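Local coordinates for protein coenzyme A transferase (Yersinia pestis, PDB 3QLI) that probably transfers coenzyme A between an acyl thioester and a carboxylate such as acetate, and is a potential virulence factor, at residues I218-I224 against A381-T385; V333-A337 against Q363-V367; I341-G345 against R429-I434; H355-A359 against G400-T404; R406-H410 against N420-L424. One frame throughout, in Å; residues are numbered along the deposited sequence.

Interaction 1: I218-I224 against A381-T385; sequences IPEYTSI and ATPST
Pro383 turns its ring toward the N-terminal part of helix 220-230 and the residues leading into it, where it is approached from several directions. Ile218 comes nearest, with CD1 3.6 Å from Pro383 CG, the two side chains meeting at about a right angle. Its torsions account for this reach: CG1 stands between the backbone N and the carbonyl carbon (chi1 60°), and the chain then runs straight out to CD1 (chi2 -175°). Along the way, Ile218 CG1 passes 3.5 Å above the plane of the Tyr221 ring, over its centre. The isoleucine thus covers a face of the tyrosine while its tip touches the proline, and Tyr221 CE1 adds an oblique contact of 4.1 Å to Pro383 CG.

Glu220 also lies crosswise to the proline, but its carboxylate goes on to a polar partner. Water 1 donates to Glu220 OE2 at 2.7 Å and accepts from Thr385 OG1 at 2.9 Å, so the polar link between the segments is indirect. Deeper in, Ile224 CD1 rests 3.8 Å from both Thr382 O and Pro383 N, and its other branch, CG2, is 4.1 Å from Ala381 CB. Thr382 points away from the helix and bonds through OG1 to the carbonyl of Pro383.

The contact lies at the C-terminal end of strand 377-381, which is parallel to 332-337 and 411-414 in the mixed six-stranded sheet. Tyr221 and Ile224 also pack on helix 244-252, Tyr221 touching the CoA-binding Ala244, while Ile224 and Ala381 share Val413 of strand 411-414.

Interaction 2: V333-A337 against Q363-V367; sequences VSINA and QLDFV
Gln363 lays its side-chain amide alongside Asn336: the two chains slide past each other in opposite directions, with amide planes only 19° apart. Asn336 CB lies 3.6 Å from Gln363 NE2, and Asn336 CG is 4.0 Å from Gln363 CG. Because Gln363 has CG anti to its own backbone nitrogen (chi1 167°) and is extended beyond it, NE2 travels past Asn336 to donate to Ala337 O at 3.1 Å. This bond is bent (141°), and the donor is tilted out of the carbonyl plane. The other end of the amide, OE1, is bonded to Thr404 OG1; together the two bonds restrain the rotation of this CoA-site residue's amide.

Strand 332-337, helix 363-372 and strand 377-381 form a beta-alpha-beta crossover between parallel neighbouring strands, its first connection enlarged by strands 340-342 and 347-348. The strand and helix segments run roughly antiparallel, their axes approaching to 8.7 Å. Farther along, Ser334 OG touches Phe366 CB at 3.5 Å, while the phenylalanine ring leads away toward His262 and close to Glu264, which links covalently to CoA. Gln239 of strand 237-240 satisfies the polar ends of both Ser334 and Asn336: Ser334 OG bonds its OE1 and Asn336 OD1 its NE2.

Interaction 3: I341-G345 against R429-I434; sequences IDLTG and RALRII
Asp342 presents its carbonyl O to Ile433 CD1 at 3.7 Å and uses its carboxylate to shape the turn that follows. OD1 accepts from Thr344 N, two residues on, at 2.9 Å, an Asx turn; the donor stands 48° out of the carboxylate plane. The same oxygen takes Thr344 OG1 at 2.6 Å on its syn side. Asp342 O accepts from Gly345 N, closing a type I beta turn.

Leu343 carries most of the packing. With CG anti to its carbonyl carbon (chi1 -64°), it sends CD2 to within 3.7 Å of Ile434 CG1 and 3.9 Å of Ile433 CG2, so one methyl wedges against two consecutive helix residues. Its carbonyl O receives a CA-H...O contact from Ala430 CA at 3.6 Å.

Thr344 turns its side chain away but offers its carbonyl O to Arg429 NH1 at 3.2 Å and 153°, a bond lying in both the carbonyl and guanidinium planes. NH1 also donates to Arg406 O, which helps to hold the guanidinium in place. Gly345, in a left-handed conformation, brings its backbone N to 3.6 Å from Ile433 CD1, so that this methyl lies over one face of the turn.

Around this contact, helix 439-451 packs on Leu343 and Ile434, while Ile433 reaches across to Ile394 of strand 394-395 and Ile412 of strand 411-414.

Interaction 4: H355-A359 against G400-T404; sequences HQYSA and GPVTT
The amide of Gln356 is covered on one face by a carbonyl and bonded at both ends. The Val402 carbonyl stands over that face, its O 3.5 Å from Gln356 CD. At one end NE2 donates to Pro401 O at 3.0 Å in a nearly straight bond (164°): the acceptor lies close to the amide plane, although the donor sits above the plane of the Pro401 carbonyl. At the other end OE1 accepts twice. Ser358 OG comes in the carbonyl plane at 2.7 Å, whereas Thr403 OG1, at 3.0 Å, is tilted 34° from that plane toward the side occupied by Val402.

A bend at chi2 (54°) folds the glutamine so that its amide lies along 400-404, while Gln356 CB still touches Pro401 CB at 4.0 Å. Thr403 meets the glutamine at about a right angle. Its hydroxyl is also bonded by Ser349 N, and Gln356 NE2 has a second partner in Asn348 OD1. The amide is thus fixed against rotation by bonds at both of its ends. Arg406 of the second subunit bonds the backbone O of Gln356, which places the joint beside the dimer interface.

Thr403 and Thr404 both face Cys347 in a classic beta bulge. Ser358 belongs to a CoA site and touches Glu350, another CoA-binding residue, while Thr403 packs on Gln363, so the paired loops probably help to line the coenzyme site.

Interaction 5: R406-H410 against N420-L424; sequences RIDTH and NLKGL
Lys422 NZ is gripped from several sides: it donates to Ile407 O at 3.0 Å and to water 3 at 2.7 Å, and is hydrogen-bonded to Gln130 of the second subunit. The lysine projects from a type II beta turn, Leu421 to Leu424, introduced by an Asx turn in which Asn420 OD1 accepts from Lys422 N at 3.1 Å. Bent at chi2 (-74°) and extended afterwards, its chain passes the carbonyl O of Thr409 before the ammonium group arrives among the carbonyls of 406-410. Tyr371 makes a cation-pi contact with it. Asp408 OD1 is not in direct contact with the ammonium group and bonds Asn127 of the second subunit; its charge may still add a longer-range attraction.

The backbones meet where Leu421 N donates to His410 O at 2.7 Å and 163°. This short bond ties the loops together just beyond the hairpin of strands 411-414 and 417-420. Next to it, Leu421 CD1 packs on Thr409 CG2 at 3.5 Å, and Leu421 continues onto Arg429 and Ile433 of helix 426-434.

His410 approaches Asn420 with its ring edge: CD2 lies 3.2 Å from Asn420 OD1, and the ring stands at 83° to the amide, almost perpendicular. Its ND1 is occupied by Ser378 N, and the ring makes an edge-to-face contact with Tyr371. Water 4 joins the two side chains, lying in the plane of the imidazole 3.0 Å from His410 NE2 while accepting from Asn420 ND2 at 3.1 Å.

Strands 332-337, 377-381 and 411-414, parallel neighbours in one sheet, relate interactions 1, 2 and 5: interaction 2 lies on the first, interaction 1 at the end of the second, where helix 220-230 packs, and interaction 5 just before the third. Along the chain, interaction 2 falls between the segments of interaction 1, interactions 4 and 5 follow in series between those of interaction 3, and interactions 1 and 3 alternate. Centres of interactions 1 and 2 are about 17 Å apart; those of 3 and 5, joined by Arg429 to Arg406 and Gly345 to Thr409, about 10 Å. Thr404 of interaction 4 meets Gln363 of interaction 2, linking two CoA-site segments, while interactions 4 and 5 extend to the second subunit.

Interaction 1: I218-I224 against A381-T385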
# COMPACT_ATOMS: atom_id res chain seq x y z
N ILE A 218 16.75 25.83 -5.89
CA ILE A 218 15.85 26.97 -6.05
C ILE A 218 15.68 27.66 -4.70
O ILE A 218 15.99 27.08 -3.65
CB ILE A 218 14.48 26.56 -6.63
CG1 ILE A 218 13.78 25.53 -5.73
CG2 ILE A 218 14.65 26.00 -8.04
CD1 ILE A 218 12.49 25.00 -6.32
N PRO A 219 15.22 28.91 -4.71
CA PRO A 219 15.11 29.61 -3.43
C PRO A 219 14.24 28.86 -2.41
O PRO A 219 14.59 28.82 -1.23
CB PRO A 219 14.47 30.95 -3.83
CG PRO A 219 14.84 31.14 -5.27
CD PRO A 219 14.82 29.75 -5.86
N GLU A 220 13.12 28.29 -2.85
CA GLU A 220 12.17 27.65 -1.93
C GLU A 220 12.81 26.56 -1.08
O GLU A 220 12.31 26.24 -0.00
CB GLU A 220 10.97 27.06 -2.67
CG GLU A 220 10.13 28.10 -3.38
CD GLU A 220 10.55 28.30 -4.83
OE1 GLU A 220 11.76 28.46 -5.10
OE2 GLU A 220 9.66 28.30 -5.71
N TYR A 221 13.91 25.99 -1.55
CA TYR A 221 14.56 24.88 -0.86
C TYR A 221 15.18 25.32 0.46
O TYR A 221 15.38 24.50 1.34
CB TYR A 221 15.66 24.25 -1.73
CG TYR A 221 15.15 23.41 -2.89
CD1 TYR A 221 13.80 23.10 -3.03
CD2 TYR A 221 16.03 22.92 -3.85
CE1 TYR A 221 13.34 22.34 -4.10
CE2 TYR A 221 15.58 22.15 -4.93
CZ TYR A 221 14.24 21.87 -5.05
OH TYR A 221 13.80 21.11 -6.11
N THR A 222 15.51 26.60 0.58
CA THR A 222 16.08 27.07 1.83
C THR A 222 15.07 26.89 2.95
O THR A 222 15.38 26.27 3.96
CB THR A 222 16.56 28.53 1.75
OG1 THR A 222 17.63 28.61 0.79
CG2 THR A 222 17.06 29.00 3.11
N SER A 223 13.87 27.42 2.75
CA SER A 223 12.84 27.30 3.78
C SER A 223 12.44 25.84 3.97
O SER A 223 12.27 25.37 5.09
CB SER A 223 11.60 28.10 3.40
OG SER A 223 10.50 27.70 4.22
N ILE A 224 12.25 25.14 2.86
CA ILE A 224 11.88 23.73 2.94
C ILE A 224 12.92 22.90 3.70
O ILE A 224 12.55 22.08 4.54
CB ILE A 224 11.62 23.16 1.54
CG1 ILE A 224 10.40 23.86 0.93
CG2 ILE A 224 11.44 21.62 1.63
CD1 ILE A 224 10.09 23.44 -0.52
N ALA A 381 7.56 16.57 0.28
CA ALA A 381 7.78 18.01 0.17
C ALA A 381 7.75 18.46 -1.27
O ALA A 381 8.16 17.72 -2.17
CB ALA A 381 9.13 18.37 0.80
N THR A 382 7.27 19.68 -1.50
CA THR A 382 7.37 20.30 -2.82
C THR A 382 7.34 21.81 -2.67
O THR A 382 6.69 22.32 -1.75
CB THR A 382 6.20 19.89 -3.74
OG1 THR A 382 6.28 20.61 -4.98
CG2 THR A 382 4.86 20.22 -3.08
N PRO A 383 8.04 22.53 -3.56
CA PRO A 383 7.80 23.98 -3.66
C PRO A 383 6.32 24.17 -3.99
O PRO A 383 5.74 23.28 -4.64
CB PRO A 383 8.63 24.41 -4.88
CG PRO A 383 9.52 23.25 -5.20
CD PRO A 383 8.93 22.01 -4.62
N SER A 384 5.71 25.28 -3.59
CA SER A 384 4.28 25.46 -3.77
C SER A 384 3.88 25.80 -5.20
O SER A 384 2.72 25.63 -5.57
CB SER A 384 3.75 26.54 -2.82
OG SER A 384 4.21 27.82 -3.22
N THR A 385 4.83 26.28 -6.00
CA THR A 385 4.51 26.68 -7.37
C THR A 385 5.56 26.20 -8.37
O THR A 385 6.61 25.69 -8.00
CB THR A 385 4.40 28.21 -7.51
OG1 THR A 385 5.69 28.81 -7.36
CG2 THR A 385 3.46 28.77 -6.46
O HOH W 1 7.08 27.90 -4.99

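Interaction 2: V333-A337 against Q363-V367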
# COMPACT_ATOMS: atom_id res chain seq x y z
N VAL A 333 12.91 8.78 9.65
CA VAL A 333 12.41 9.94 8.94
C VAL A 333 12.59 9.69 7.46
O VAL A 333 13.71 9.53 6.99
CB VAL A 333 13.11 11.25 9.33
CG1 VAL A 333 12.56 12.39 8.49
CG2 VAL A 333 12.93 11.53 10.83
N SER A 334 11.47 9.61 6.74
CA SER A 334 11.46 9.44 5.30
C SER A 334 11.21 10.79 4.64
O SER A 334 10.22 11.45 4.94
CB SER A 334 10.34 8.47 4.89
OG SER A 334 10.09 8.57 3.50
N ILE A 335 12.12 11.20 3.76
CA ILE A 335 11.99 12.47 3.07
C ILE A 335 11.93 12.24 1.57
O ILE A 335 12.93 11.87 0.95
CB ILE A 335 13.17 13.41 3.41
CG1 ILE A 335 13.21 13.68 4.92
CG2 ILE A 335 13.07 14.72 2.61
CD1 ILE A 335 14.59 14.10 5.45
N ASN A 336 10.75 12.43 1.01
CA ASN A 336 10.50 12.23 -0.42
C ASN A 336 9.96 13.50 -1.05
O ASN A 336 9.37 14.33 -0.38
CB ASN A 336 9.50 11.11 -0.62
CG ASN A 336 10.07 9.76 -0.31
OD1 ASN A 336 11.11 9.39 -0.84
ND2 ASN A 336 9.42 9.01 0.57
N ALA A 337 10.16 13.64 -2.36
CA ALA A 337 9.68 14.82 -3.07
C ALA A 337 8.45 14.44 -3.88
O ALA A 337 8.22 13.27 -4.14
CB ALA A 337 10.78 15.35 -3.97
N GLN A 363 8.62 5.19 -3.11
CA GLN A 363 8.14 6.26 -2.24
C GLN A 363 7.14 5.75 -1.22
O GLN A 363 7.32 5.95 -0.01
CB GLN A 363 7.53 7.43 -3.04
CG GLN A 363 6.73 8.41 -2.16
CD GLN A 363 6.43 9.75 -2.84
OE1 GLN A 363 5.29 10.22 -2.81
NE2 GLN A 363 7.44 10.36 -3.45
N LEU A 364 6.10 5.06 -1.68
CA LEU A 364 5.04 4.65 -0.77
C LEU A 364 5.52 3.63 0.27
O LEU A 364 5.01 3.60 1.38
CB LEU A 364 3.82 4.11 -1.54
CG LEU A 364 2.58 3.78 -0.71
CD1 LEU A 364 2.10 5.00 0.12
CD2 LEU A 364 1.48 3.31 -1.63
N ASP A 365 6.49 2.79 -0.09
CA ASP A 365 7.07 1.85 0.88
C ASP A 365 7.56 2.60 2.11
O ASP A 365 7.37 2.17 3.24
CB ASP A 365 8.25 1.10 0.28
CG ASP A 365 7.87 0.29 -0.95
OD1 ASP A 365 6.72 -0.17 -1.01
OD2 ASP A 365 8.73 0.15 -1.84
N PHE A 366 8.23 3.73 1.88
CA PHE A 366 8.82 4.49 2.97
C PHE A 366 7.80 5.40 3.66
O PHE A 366 7.92 5.66 4.86
CB PHE A 366 10.06 5.25 2.48
CG PHE A 366 11.31 4.40 2.54
CD1 PHE A 366 12.03 4.32 3.73
CD2 PHE A 366 11.71 3.63 1.46
CE1 PHE A 366 13.15 3.51 3.82
CE2 PHE A 366 12.84 2.82 1.54
CZ PHE A 366 13.56 2.76 2.72
N VAL A 367 6.80 5.86 2.92
CA VAL A 367 5.68 6.58 3.54
C VAL A 367 5.03 5.67 4.59
O VAL A 367 4.78 6.07 5.73
CB VAL A 367 4.63 7.02 2.48
CG1 VAL A 367 3.34 7.52 3.14
CG2 VAL A 367 5.21 8.10 1.56

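Interaction 3: I341-G345 against R429-I434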
# COMPACT_ATOMS: atom_id res chain seq x y z
N ILE A 341 0.45 18.16 -4.97
CA ILE A 341 -0.34 17.70 -3.84
C ILE A 341 -1.75 18.24 -4.02
O ILE A 341 -1.93 19.42 -4.32
CB ILE A 341 0.22 18.24 -2.50
CG1 ILE A 341 1.69 17.83 -2.32
CG2 ILE A 341 -0.62 17.74 -1.33
CD1 ILE A 341 2.30 18.36 -1.01
N ASP A 342 -2.77 17.40 -3.87
CA ASP A 342 -4.11 17.93 -4.03
C ASP A 342 -4.80 18.18 -2.70
O ASP A 342 -4.23 17.91 -1.64
CB ASP A 342 -4.97 17.12 -5.03
CG ASP A 342 -5.46 15.78 -4.47
OD1 ASP A 342 -5.44 15.57 -3.23
OD2 ASP A 342 -5.90 14.95 -5.32
N LEU A 343 -6.00 18.76 -2.74
CA LEU A 343 -6.68 19.17 -1.52
C LEU A 343 -7.19 18.02 -0.66
O LEU A 343 -7.67 18.25 0.45
CB LEU A 343 -7.82 20.15 -1.84
CG LEU A 343 -7.33 21.47 -2.45
CD1 LEU A 343 -8.49 22.39 -2.82
CD2 LEU A 343 -6.36 22.17 -1.48
N THR A 344 -7.09 16.79 -1.16
CA THR A 344 -7.43 15.61 -0.38
C THR A 344 -6.21 15.09 0.37
O THR A 344 -6.34 14.27 1.28
CB THR A 344 -7.99 14.44 -1.25
OG1 THR A 344 -6.91 13.79 -1.93
CG2 THR A 344 -9.00 14.95 -2.26
N GLY A 345 -5.03 15.58 -0.00
CA GLY A 345 -3.79 15.13 0.62
C GLY A 345 -3.07 14.04 -0.17
O GLY A 345 -2.04 13.54 0.27
N ARG A 429 -8.34 18.71 6.39
CA ARG A 429 -7.24 18.56 5.44
C ARG A 429 -7.22 19.68 4.41
O ARG A 429 -6.19 20.32 4.20
CB ARG A 429 -7.32 17.23 4.70
CG ARG A 429 -7.03 16.03 5.56
CD ARG A 429 -7.08 14.74 4.76
NE ARG A 429 -6.60 13.63 5.56
CZ ARG A 429 -5.76 12.69 5.13
NH1 ARG A 429 -5.32 12.73 3.88
NH2 ARG A 429 -5.37 11.72 5.95
N ALA A 430 -8.36 19.90 3.75
CA ALA A 430 -8.41 20.92 2.71
C ALA A 430 -8.01 22.29 3.26
O ALA A 430 -7.21 23.00 2.67
CB ALA A 430 -9.81 20.99 2.06
N LEU A 431 -8.55 22.64 4.42
CA LEU A 431 -8.27 23.96 5.00
C LEU A 431 -6.79 24.11 5.35
O LEU A 431 -6.19 25.16 5.10
CB LEU A 431 -9.13 24.20 6.24
CG LEU A 431 -10.64 24.35 6.02
CD1 LEU A 431 -11.38 24.37 7.35
CD2 LEU A 431 -10.97 25.62 5.22
N ARG A 432 -6.18 23.07 5.92
CA ARG A 432 -4.78 23.16 6.32
C ARG A 432 -3.84 23.10 5.13
O ARG A 432 -2.80 23.77 5.11
CB ARG A 432 -4.43 22.10 7.38
CG ARG A 432 -5.18 22.33 8.66
CD ARG A 432 -4.87 21.34 9.74
NE ARG A 432 -5.60 21.70 10.95
CZ ARG A 432 -5.49 21.09 12.12
NH1 ARG A 432 -4.65 20.06 12.28
NH2 ARG A 432 -6.22 21.52 13.14
N ILE A 433 -4.21 22.32 4.12
CA ILE A 433 -3.41 22.22 2.91
C ILE A 433 -3.38 23.52 2.11
O ILE A 433 -2.35 23.90 1.58
CB ILE A 433 -3.91 21.07 2.01
CG1 ILE A 433 -3.62 19.72 2.68
CG2 ILE A 433 -3.27 21.16 0.65
CD1 ILE A 433 -4.31 18.53 2.01
N ILE A 434 -4.52 24.20 2.03
CA ILE A 434 -4.57 25.49 1.35
C ILE A 434 -3.56 26.47 1.94
O ILE A 434 -2.97 27.29 1.22
CB ILE A 434 -6.00 26.08 1.38
CG1 ILE A 434 -6.89 25.31 0.40
CG2 ILE A 434 -5.99 27.55 1.02
CD1 ILE A 434 -8.40 25.55 0.59

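Interaction 4: H355-A359 against G400-T404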
# COMPACT_ATOMS: atom_id res chain seq x y z
N HIS A 355 -1.27 10.14 -16.69
CA HIS A 355 -0.71 8.81 -16.47
C HIS A 355 -0.17 8.64 -15.06
O HIS A 355 -0.06 9.61 -14.30
CB HIS A 355 0.40 8.52 -17.48
CG HIS A 355 -0.06 8.56 -18.90
ND1 HIS A 355 -0.52 7.44 -19.56
CD2 HIS A 355 -0.15 9.58 -19.78
CE1 HIS A 355 -0.86 7.77 -20.79
NE2 HIS A 355 -0.65 9.06 -20.95
N GLN A 356 0.17 7.41 -14.72
CA GLN A 356 0.76 7.14 -13.41
C GLN A 356 1.72 5.96 -13.54
O GLN A 356 1.30 4.80 -13.49
CB GLN A 356 -0.35 6.88 -12.38
CG GLN A 356 0.12 6.71 -10.94
CD GLN A 356 0.98 7.87 -10.46
OE1 GLN A 356 2.19 7.71 -10.25
NE2 GLN A 356 0.37 9.03 -10.28
N TYR A 357 2.99 6.27 -13.77
CA TYR A 357 4.03 5.25 -13.83
C TYR A 357 4.92 5.33 -12.60
O TYR A 357 5.66 4.40 -12.30
CB TYR A 357 4.89 5.41 -15.08
CG TYR A 357 4.11 5.42 -16.37
CD1 TYR A 357 4.02 6.58 -17.13
CD2 TYR A 357 3.46 4.28 -16.82
CE1 TYR A 357 3.31 6.60 -18.31
CE2 TYR A 357 2.74 4.28 -18.00
CZ TYR A 357 2.66 5.45 -18.73
OH TYR A 357 1.95 5.45 -19.91
N SER A 358 4.86 6.45 -11.88
CA SER A 358 5.77 6.65 -10.75
C SER A 358 5.38 5.84 -9.51
O SER A 358 6.18 5.68 -8.59
CB SER A 358 5.94 8.15 -10.41
OG SER A 358 4.73 8.70 -9.94
N ALA A 359 4.17 5.30 -9.50
CA ALA A 359 3.72 4.50 -8.36
C ALA A 359 4.53 3.20 -8.20
O ALA A 359 4.47 2.52 -7.17
CB ALA A 359 2.23 4.20 -8.49
N GLY A 400 -6.42 11.56 -12.26
CA GLY A 400 -6.28 10.11 -12.34
C GLY A 400 -5.59 9.49 -11.14
O GLY A 400 -5.48 10.13 -10.10
N PRO A 401 -5.12 8.23 -11.28
CA PRO A 401 -4.46 7.49 -10.19
C PRO A 401 -3.29 8.27 -9.60
O PRO A 401 -2.62 9.00 -10.33
CB PRO A 401 -3.95 6.21 -10.88
CG PRO A 401 -4.92 6.01 -12.01
CD PRO A 401 -5.23 7.41 -12.50
N VAL A 402 -3.04 8.10 -8.31
CA VAL A 402 -2.05 8.92 -7.62
C VAL A 402 -0.76 8.16 -7.30
O VAL A 402 -0.68 6.96 -7.53
CB VAL A 402 -2.64 9.51 -6.34
CG1 VAL A 402 -3.91 10.30 -6.67
CG2 VAL A 402 -2.94 8.40 -5.33
N THR A 403 0.25 8.86 -6.80
CA THR A 403 1.47 8.19 -6.36
C THR A 403 1.34 7.79 -4.89
O THR A 403 1.55 6.63 -4.54
CB THR A 403 2.70 9.08 -6.53
OG1 THR A 403 2.79 9.47 -7.90
CG2 THR A 403 3.95 8.30 -6.16
N THR A 404 1.02 8.76 -4.04
CA THR A 404 0.74 8.48 -2.64
C THR A 404 -0.72 8.79 -2.36
O THR A 404 -1.15 9.94 -2.48
CB THR A 404 1.65 9.34 -1.69
OG1 THR A 404 3.02 9.02 -1.94
CG2 THR A 404 1.36 9.03 -0.25

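Interaction 5: R406-H410 against N420-L424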
# COMPACT_ATOMS: atom_id res chain seq x y z
N ARG A 406 -4.31 9.47 -0.47
CA ARG A 406 -4.60 10.35 0.65
C ARG A 406 -4.69 9.56 1.96
O ARG A 406 -4.52 10.12 3.03
CB ARG A 406 -5.90 11.11 0.43
CG ARG A 406 -7.16 10.25 0.53
CD ARG A 406 -8.41 11.14 0.59
NE ARG A 406 -9.61 10.43 0.15
CZ ARG A 406 -10.81 10.99 0.03
NH1 ARG A 406 -10.98 12.28 0.34
NH2 ARG A 406 -11.84 10.27 -0.39
N ILE A 407 -4.95 8.25 1.88
CA ILE A 407 -5.04 7.49 3.13
C ILE A 407 -3.67 7.20 3.73
O ILE A 407 -3.58 6.76 4.87
CB ILE A 407 -5.82 6.16 2.96
CG1 ILE A 407 -5.13 5.27 1.91
CG2 ILE A 407 -7.30 6.44 2.63
CD1 ILE A 407 -5.83 3.94 1.69
N ASP A 408 -2.61 7.39 2.95
CA ASP A 408 -1.26 7.10 3.42
C ASP A 408 -0.39 8.31 3.75
O ASP A 408 0.60 8.19 4.46
CB ASP A 408 -0.52 6.23 2.40
CG ASP A 408 -1.10 4.84 2.30
OD1 ASP A 408 -1.27 4.18 3.34
OD2 ASP A 408 -1.40 4.41 1.17
N THR A 409 -0.76 9.48 3.24
CA THR A 409 0.05 10.66 3.47
C THR A 409 0.13 10.99 4.96
O THR A 409 -0.86 10.91 5.68
CB THR A 409 -0.46 11.88 2.68
OG1 THR A 409 -0.62 11.52 1.31
CG2 THR A 409 0.54 13.02 2.78
N HIS A 410 1.33 11.36 5.40
CA HIS A 410 1.55 11.69 6.80
C HIS A 410 1.80 13.18 6.94
O HIS A 410 0.92 13.94 7.34
CB HIS A 410 2.76 10.91 7.33
CG HIS A 410 2.96 11.03 8.81
ND1 HIS A 410 4.12 10.64 9.43
CD2 HIS A 410 2.14 11.48 9.78
CE1 HIS A 410 4.01 10.85 10.73
NE2 HIS A 410 2.82 11.36 10.97
N ASN A 420 0.58 17.73 9.27
CA ASN A 420 0.38 16.30 9.51
C ASN A 420 -1.09 15.98 9.23
O ASN A 420 -1.99 16.46 9.93
CB ASN A 420 0.74 15.99 10.97
CG ASN A 420 0.45 14.54 11.37
OD1 ASN A 420 -0.04 13.73 10.57
ND2 ASN A 420 0.75 14.22 12.61
N LEU A 421 -1.34 15.20 8.18
CA LEU A 421 -2.70 14.93 7.71
C LEU A 421 -3.44 13.81 8.46
O LEU A 421 -4.66 13.67 8.33
CB LEU A 421 -2.68 14.63 6.21
CG LEU A 421 -2.09 15.70 5.29
CD1 LEU A 421 -2.02 15.18 3.87
CD2 LEU A 421 -2.96 16.95 5.34
N LYS A 422 -2.72 12.99 9.23
CA LYS A 422 -3.33 11.81 9.85
C LYS A 422 -4.44 12.14 10.85
O LYS A 422 -4.24 12.93 11.78
CB LYS A 422 -2.27 10.93 10.51
CG LYS A 422 -1.30 10.25 9.52
CD LYS A 422 -1.99 9.10 8.79
CE LYS A 422 -1.00 8.32 7.97
NZ LYS A 422 -1.72 7.25 7.20
N GLY A 423 -5.60 11.54 10.66
CA GLY A 423 -6.72 11.71 11.58
C GLY A 423 -7.60 12.92 11.30
O GLY A 423 -8.63 13.10 11.95
N LEU A 424 -7.20 13.75 10.34
CA LEU A 424 -7.98 14.93 9.94
C LEU A 424 -9.13 14.56 8.99
O LEU A 424 -8.97 13.70 8.12
CB LEU A 424 -7.08 15.95 9.25
CG LEU A 424 -5.96 16.57 10.08
CD1 LEU A 424 -5.29 17.71 9.28
CD2 LEU A 424 -6.51 17.08 11.40
O HOH W 2 -3.17 9.89 5.55
O HOH W 3 -0.30 5.14 6.33
O HOH W 4 1.68 11.51 13.70